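Local atomic coordinates of LAE5 (Uncultured bacterium, PDB entry 5JD3), a protein that probably hydrolyses ester bonds, as a GDSL-family esterase of the alpha/beta hydrolase type recovered from a lake metagenome. Residues 115-120 with 214-219; 168-173 with 193-198. All blocks are in the same frame, centred on the assembly; numbering follows the deposited sequence.

Interaction 1: 115-120 with 214-219; sequences DVWRQF and RIHPNL
Trp117, on helix 113-121, reaches Ile215 in the loop that precedes helix 219-232, and since their CA atoms are 9.5 Å apart the two backbones meet through side chains alone. The indole does most of the work. Its CG lies anti to the backbone N (chi1 -151°), which sends the six-membered ring out from the helix and over the loop. Ile215 sits against one face of that ring: CG1 makes a CH-pi contact 3.7 Å from the ring centroid and 15° off the normal, while the CG2 branch reaches the rim, 3.5 Å from Trp117 CZ3. The indole thus has Ile215 CG1 on one face and the NH1 end of Arg118, which is also salt-bridged to Asp121, near the rim of the other.

His216 comes to the edge of the indole, with CE1 in the ring plane and 3.6 Å from Trp117 CZ3. The two ring planes are inclined at 41°. Ile215 CG2 also lies over the centre of one face of the imidazole, and one isoleucine thus supports both rings. Asp213 OD2 bonds His216 ND1 and Ser36 OG bonds NE2, an arrangement consistent with the Ser-His-Asp catalytic triad of GDSL hydrolases; Trp117 would then flank the imidazole at the carbon between its two nitrogens. Asp213 also accepts from Ile215 N through its other carboxylate oxygen, OD1, which holds the loop beside the indole. Within helix 113-121, Gln119 NE2 donates to Asp115 O.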
loop_
_atom_site.group_PDB
_atom_site.type_symbol
_atom_site.label_atom_id
_atom_site.label_comp_id
_atom_site.label_asym_id
_atom_site.label_seq_id
_atom_site.Cartn_x
_atom_site.Cartn_y
_atom_site.Cartn_z
ATOM N N ASP A 115 6.331 -8.061 6.658
ATOM C CA ASP A 115 7.361 -8.972 6.171
ATOM C C ASP A 115 8.710 -8.628 6.791
ATOM O O ASP A 115 9.498 -9.513 7.126
ATOM C CB ASP A 115 7.450 -8.912 4.644
ATOM C CG ASP A 115 6.113 -9.155 3.972
ATOM O OD1 ASP A 115 5.981 -10.169 3.254
ATOM O OD2 ASP A 115 5.192 -8.335 4.167
ATOM N N VAL A 116 8.960 -7.333 6.949
ATOM C CA VAL A 116 10.199 -6.847 7.541
ATOM C C VAL A 116 10.101 -6.787 9.063
ATOM O O VAL A 116 11.038 -7.160 9.771
ATOM C CB VAL A 116 10.564 -5.445 7.001
ATOM C CG1 VAL A 116 11.764 -4.873 7.739
ATOM C CG2 VAL A 116 10.828 -5.504 5.505
ATOM N N TRP A 117 8.953 -6.331 9.556
ATOM C CA TRP A 117 8.767 -6.054 10.978
ATOM C C TRP A 117 8.947 -7.281 11.870
ATOM O O TRP A 117 9.511 -7.181 12.961
ATOM C CB TRP A 117 7.380 -5.453 11.216
ATOM C CG TRP A 117 7.314 -4.543 12.403
ATOM C CD1 TRP A 117 8.293 -4.331 13.329
ATOM C CD2 TRP A 117 6.212 -3.713 12.786
ATOM N NE1 TRP A 117 7.869 -3.422 14.267
ATOM C CE2 TRP A 117 6.595 -3.027 13.958
ATOM C CE3 TRP A 117 4.940 -3.484 12.256
ATOM C CZ2 TRP A 117 5.749 -2.130 14.606
ATOM C CZ3 TRP A 117 4.102 -2.594 12.902
ATOM C CH2 TRP A 117 4.510 -1.927 14.064
ATOM N N ARG A 118 8.473 -8.435 11.409
ATOM C CA ARG A 118 8.519 -9.654 12.211
ATOM C C ARG A 118 9.945 -10.131 12.463
ATOM O O ARG A 118 10.210 -10.835 13.439
ATOM C CB ARG A 118 7.709 -10.766 11.542
ATOM C CG ARG A 118 6.218 -10.475 11.415
ATOM C CD ARG A 118 5.524 -10.382 12.771
ATOM N NE ARG A 118 5.607 -9.045 13.353
ATOM C CZ ARG A 118 4.768 -8.052 13.070
ATOM N NH1 ARG A 118 4.919 -6.869 13.648
ATOM N NH2 ARG A 118 3.779 -8.245 12.209
ATOM N N GLN A 119 10.863 -9.740 11.586
ATOM C CA GLN A 119 12.261 -10.122 11.733
ATOM C C GLN A 119 12.928 -9.360 12.875
ATOM O O GLN A 119 14.058 -9.667 13.255
ATOM C CB GLN A 119 13.023 -9.878 10.427
ATOM C CG GLN A 119 12.411 -10.561 9.215
ATOM C CD GLN A 119 13.168 -10.265 7.935
ATOM O OE1 GLN A 119 14.399 -10.238 7.919
ATOM N NE2 GLN A 119 12.432 -10.040 6.851
ATOM N N PHE A 120 12.225 -8.375 13.427
ATOM C CA PHE A 120 12.802 -7.529 14.468
ATOM C C PHE A 120 12.050 -7.577 15.803
ATOM O O PHE A 120 12.674 -7.491 16.861
ATOM C CB PHE A 120 12.892 -6.085 13.972
ATOM C CG PHE A 120 13.868 -5.896 12.844
ATOM C CD1 PHE A 120 15.222 -5.754 13.102
ATOM C CD2 PHE A 120 13.436 -5.868 11.529
ATOM C CE1 PHE A 120 16.126 -5.584 12.070
ATOM C CE2 PHE A 120 14.335 -5.698 10.491
ATOM C CZ PHE A 120 15.682 -5.557 10.763
ATOM N N ARG A 214 6.226 4.242 14.719
ATOM C CA ARG A 214 6.856 4.529 13.431
ATOM C C ARG A 214 6.274 3.705 12.280
ATOM O O ARG A 214 6.919 3.537 11.246
ATOM C CB ARG A 214 8.369 4.299 13.518
ATOM C CG ARG A 214 9.071 5.200 14.523
ATOM C CD ARG A 214 10.563 4.909 14.595
ATOM N NE ARG A 214 10.850 3.638 15.254
ATOM C CZ ARG A 214 12.075 3.168 15.466
ATOM N NH1 ARG A 214 13.132 3.863 15.067
ATOM N NH2 ARG A 214 12.244 2.002 16.076
ATOM N N ILE A 215 5.059 3.196 12.462
ATOM C CA ILE A 215 4.394 2.410 11.426
ATOM C C ILE A 215 2.940 2.831 11.241
ATOM O O ILE A 215 2.521 3.150 10.128
ATOM C CB ILE A 215 4.439 0.901 11.736
ATOM C CG1 ILE A 215 5.860 0.364 11.562
ATOM C CG2 ILE A 215 3.490 0.144 10.821
ATOM C CD1 ILE A 215 6.407 0.527 10.158
ATOM N N HIS A 216 2.173 2.820 12.329
ATOM C CA HIS A 216 0.773 3.239 12.290
ATOM C C HIS A 216 0.648 4.719 12.642
ATOM O O HIS A 216 0.707 5.087 13.815
ATOM C CB HIS A 216 -0.073 2.401 13.254
ATOM C CG HIS A 216 0.063 0.924 13.052
ATOM N ND1 HIS A 216 0.914 0.145 13.806
ATOM C CD2 HIS A 216 -0.550 0.081 12.187
ATOM C CE1 HIS A 216 0.822 -1.113 13.412
ATOM N NE2 HIS A 216 -0.059 -1.179 12.430
ATOM N N PRO A 217 0.464 5.573 11.625
ATOM C CA PRO A 217 0.483 7.019 11.838
ATOM C C PRO A 217 -0.888 7.592 12.172
ATOM O O PRO A 217 -1.892 6.883 12.087
ATOM C CB PRO A 217 0.967 7.547 10.490
ATOM C CG PRO A 217 0.358 6.586 9.507
ATOM C CD PRO A 217 0.264 5.239 10.204
ATOM N N ASN A 218 -0.925 8.866 12.548
ATOM C CA ASN A 218 -2.191 9.573 12.685
ATOM C C ASN A 218 -2.735 9.909 11.301
ATOM O O ASN A 218 -2.180 9.469 10.293
ATOM C CB ASN A 218 -2.026 10.839 13.534
ATOM C CG ASN A 218 -0.887 11.725 13.059
ATOM O OD1 ASN A 218 -0.385 11.578 11.945
ATOM N ND2 ASN A 218 -0.474 12.658 13.911
ATOM N N LEU A 219 -3.813 10.683 11.247
ATOM C CA LEU A 219 -4.435 11.012 9.968
ATOM C C LEU A 219 -3.471 11.764 9.052
ATOM O O LEU A 219 -3.495 11.587 7.833
ATOM C CB LEU A 219 -5.705 11.836 10.181
ATOM C CG LEU A 219 -6.616 11.933 8.957
ATOM C CD1 LEU A 219 -7.110 10.550 8.553
ATOM C CD2 LEU A 219 -7.783 12.869 9.219
#

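Interaction 2: 168-173 with 193-198; sequences AMRARM and DVQGAF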
loop_
_atom_site.group_PDB
_atom_site.type_symbol
_atom_site.label_atom_id
_atom_site.label_comp_id
_atom_site.label_asym_id
_atom_site.label_seq_id
_atom_site.Cartn_x
_atom_site.Cartn_y
_atom_site.Cartn_z
ATOM N N ALA A 168 18.785 -0.716 11.744
ATOM C CA ALA A 168 18.689 -2.079 11.226
ATOM C C ALA A 168 17.379 -2.351 10.491
ATOM O O ALA A 168 17.372 -3.009 9.452
ATOM C CB ALA A 168 18.866 -3.079 12.359
ATOM N N MET A 169 16.276 -1.838 11.025
ATOM C CA MET A 169 14.969 -2.069 10.419
ATOM C C MET A 169 14.706 -1.130 9.241
ATOM O O MET A 169 14.103 -1.531 8.246
ATOM C CB MET A 169 13.861 -1.924 11.465
ATOM C CG MET A 169 12.461 -2.037 10.884
ATOM S SD MET A 169 11.208 -2.531 12.079
ATOM C CE MET A 169 9.721 -2.153 11.156
ATOM N N ARG A 170 15.156 0.116 9.353
ATOM C CA ARG A 170 15.010 1.073 8.259
ATOM C C ARG A 170 15.822 0.627 7.048
ATOM O O ARG A 170 15.341 0.678 5.915
ATOM C CB ARG A 170 15.443 2.475 8.697
ATOM C CG ARG A 170 15.538 3.477 7.551
ATOM C CD ARG A 170 14.202 3.645 6.839
ATOM N NE ARG A 170 14.358 4.206 5.499
ATOM C CZ ARG A 170 14.256 5.499 5.207
ATOM N NH1 ARG A 170 14.413 5.910 3.956
ATOM N NH2 ARG A 170 13.995 6.383 6.162
ATOM N N ALA A 171 17.051 0.187 7.295
ATOM C CA ALA A 171 17.920 -0.301 6.229
ATOM C C ALA A 171 17.353 -1.571 5.611
ATOM O O ALA A 171 17.462 -1.787 4.404
ATOM C CB ALA A 171 19.322 -0.548 6.759
ATOM N N ARG A 172 16.747 -2.409 6.448
ATOM C CA ARG A 172 16.105 -3.633 5.987
ATOM C C ARG A 172 14.853 -3.304 5.183
ATOM O O ARG A 172 14.563 -3.946 4.174
ATOM C CB ARG A 172 15.747 -4.534 7.171
ATOM C CG ARG A 172 15.223 -5.911 6.790
ATOM C CD ARG A 172 16.325 -6.787 6.219
ATOM N NE ARG A 172 15.951 -8.198 6.204
ATOM C CZ ARG A 172 16.723 -9.171 5.730
ATOM N NH1 ARG A 172 17.917 -8.886 5.228
ATOM N NH2 ARG A 172 16.302 -10.427 5.757
ATOM N N MET A 173 14.113 -2.299 5.640
ATOM C CA MET A 173 12.912 -1.856 4.945
ATOM C C MET A 173 13.281 -1.276 3.583
ATOM O O MET A 173 12.518 -1.384 2.623
ATOM C CB MET A 173 12.153 -0.822 5.781
ATOM C CG MET A 173 10.739 -0.545 5.300
ATOM S SD MET A 173 9.620 -1.935 5.576
ATOM C CE MET A 173 9.409 -1.860 7.355
ATOM N N ASP A 193 6.452 6.083 -4.299
ATOM C CA ASP A 193 7.499 6.157 -3.289
ATOM C C ASP A 193 6.957 6.752 -1.993
ATOM O O ASP A 193 7.137 7.938 -1.716
ATOM C CB ASP A 193 8.682 6.981 -3.802
ATOM C CG ASP A 193 9.847 6.996 -2.832
ATOM O OD1 ASP A 193 10.657 7.945 -2.891
ATOM O OD2 ASP A 193 9.955 6.060 -2.012
ATOM N N VAL A 194 6.284 5.917 -1.208
ATOM C CA VAL A 194 5.722 6.331 0.071
ATOM C C VAL A 194 6.824 6.653 1.076
ATOM O O VAL A 194 6.725 7.624 1.829
ATOM C CB VAL A 194 4.804 5.241 0.656
ATOM C CG1 VAL A 194 4.177 5.712 1.962
ATOM C CG2 VAL A 194 3.728 4.858 -0.350
ATOM N N GLN A 195 7.870 5.832 1.081
ATOM C CA GLN A 195 9.004 6.029 1.980
ATOM C C GLN A 195 9.646 7.394 1.763
ATOM O O GLN A 195 9.954 8.104 2.720
ATOM C CB GLN A 195 10.045 4.925 1.783
ATOM C CG GLN A 195 11.276 5.069 2.665
ATOM C CD GLN A 195 10.958 4.911 4.138
ATOM O OE1 GLN A 195 10.774 3.797 4.629
ATOM N NE2 GLN A 195 10.890 6.029 4.853
ATOM N N GLY A 196 9.843 7.754 0.499
ATOM C CA GLY A 196 10.404 9.046 0.151
ATOM C C GLY A 196 9.507 10.182 0.600
ATOM O O GLY A 196 9.987 11.232 1.027
ATOM N N ALA A 197 8.197 9.967 0.504
ATOM C CA ALA A 197 7.221 10.958 0.940
ATOM C C ALA A 197 7.353 11.220 2.434
ATOM O O ALA A 197 7.301 12.367 2.879
ATOM C CB ALA A 197 5.808 10.503 0.600
ATOM N N PHE A 198 7.527 10.150 3.206
ATOM C CA PHE A 198 7.739 10.282 4.642
ATOM C C PHE A 198 9.076 10.954 4.933
ATOM O O PHE A 198 9.182 11.759 5.858
ATOM C CB PHE A 198 7.672 8.917 5.333
ATOM C CG PHE A 198 6.275 8.480 5.680
ATOM C CD1 PHE A 198 5.510 9.211 6.574
ATOM C CD2 PHE A 198 5.732 7.333 5.123
ATOM C CE1 PHE A 198 4.226 8.814 6.899
ATOM C CE2 PHE A 198 4.447 6.930 5.444
ATOM C CZ PHE A 198 3.694 7.671 6.334
#
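Arg170 and Gln195 meet face to face, the guanidinium and the amide stacked with their planes 11° apart. Gln195 NE2 lies over one face of the guanidinium, 3.4 Å from Arg170 CZ. It is equally far from Arg170 NH2, but both are donors, and the pair is a stacking contact. Each chain is extended at chi1 and bends at chi2 (60° in Arg170, 66° in Gln195), bringing the flat ends together from opposite directions.

Polar bonds to residues outside the two segments fix these planes. Arg170 forms salt bridges through NE to Asp174 and through NH1 to Asp199, and its NH2 donates to Glu162 O; Gln195 takes Phe160 N on OE1 and gives NE2 to Asp199 OD1. Asp199 therefore holds both members of the stack. In the alpha/beta fold this joins the start of helix 168-187 to that of helix 194-201, two helices linked in sequence through edge strand 190-192.

Otherwise the segments touch only loosely: Met173 CG comes within 4.4 Å of Gln195 OE1, a van der Waals contact. A capping bond starts helix 194-201, where Asp193 OD2 accepts from Gly196 N at 3.0 Å, met from above the carboxylate plane, while also pairing with Arg181.

In the fold
Interaction 2 is nested within the chain loop that interaction 1 closes, and their centres lie about 10 Å apart. Helices 113-121 and 168-187 bring them into direct touch. Gln119 OE1 and Arg172 NH2, 2.9 Å apart, probably share a hydrogen bond, Trp117 CD1 packs on Met169 CE at 3.4 Å, and Phe120 CZ rests 3.6 Å from Met169 CA. The indole beside His216 is thereby backed by the helix that carries Arg170. Phe160 is a second bridge, since Ile215, Met169 and Arg170 all touch it. Interaction 1 holds the probable catalytic histidine, whose side chain lies about 12 Å from a bound PEG; interaction 2 is buried helix packing.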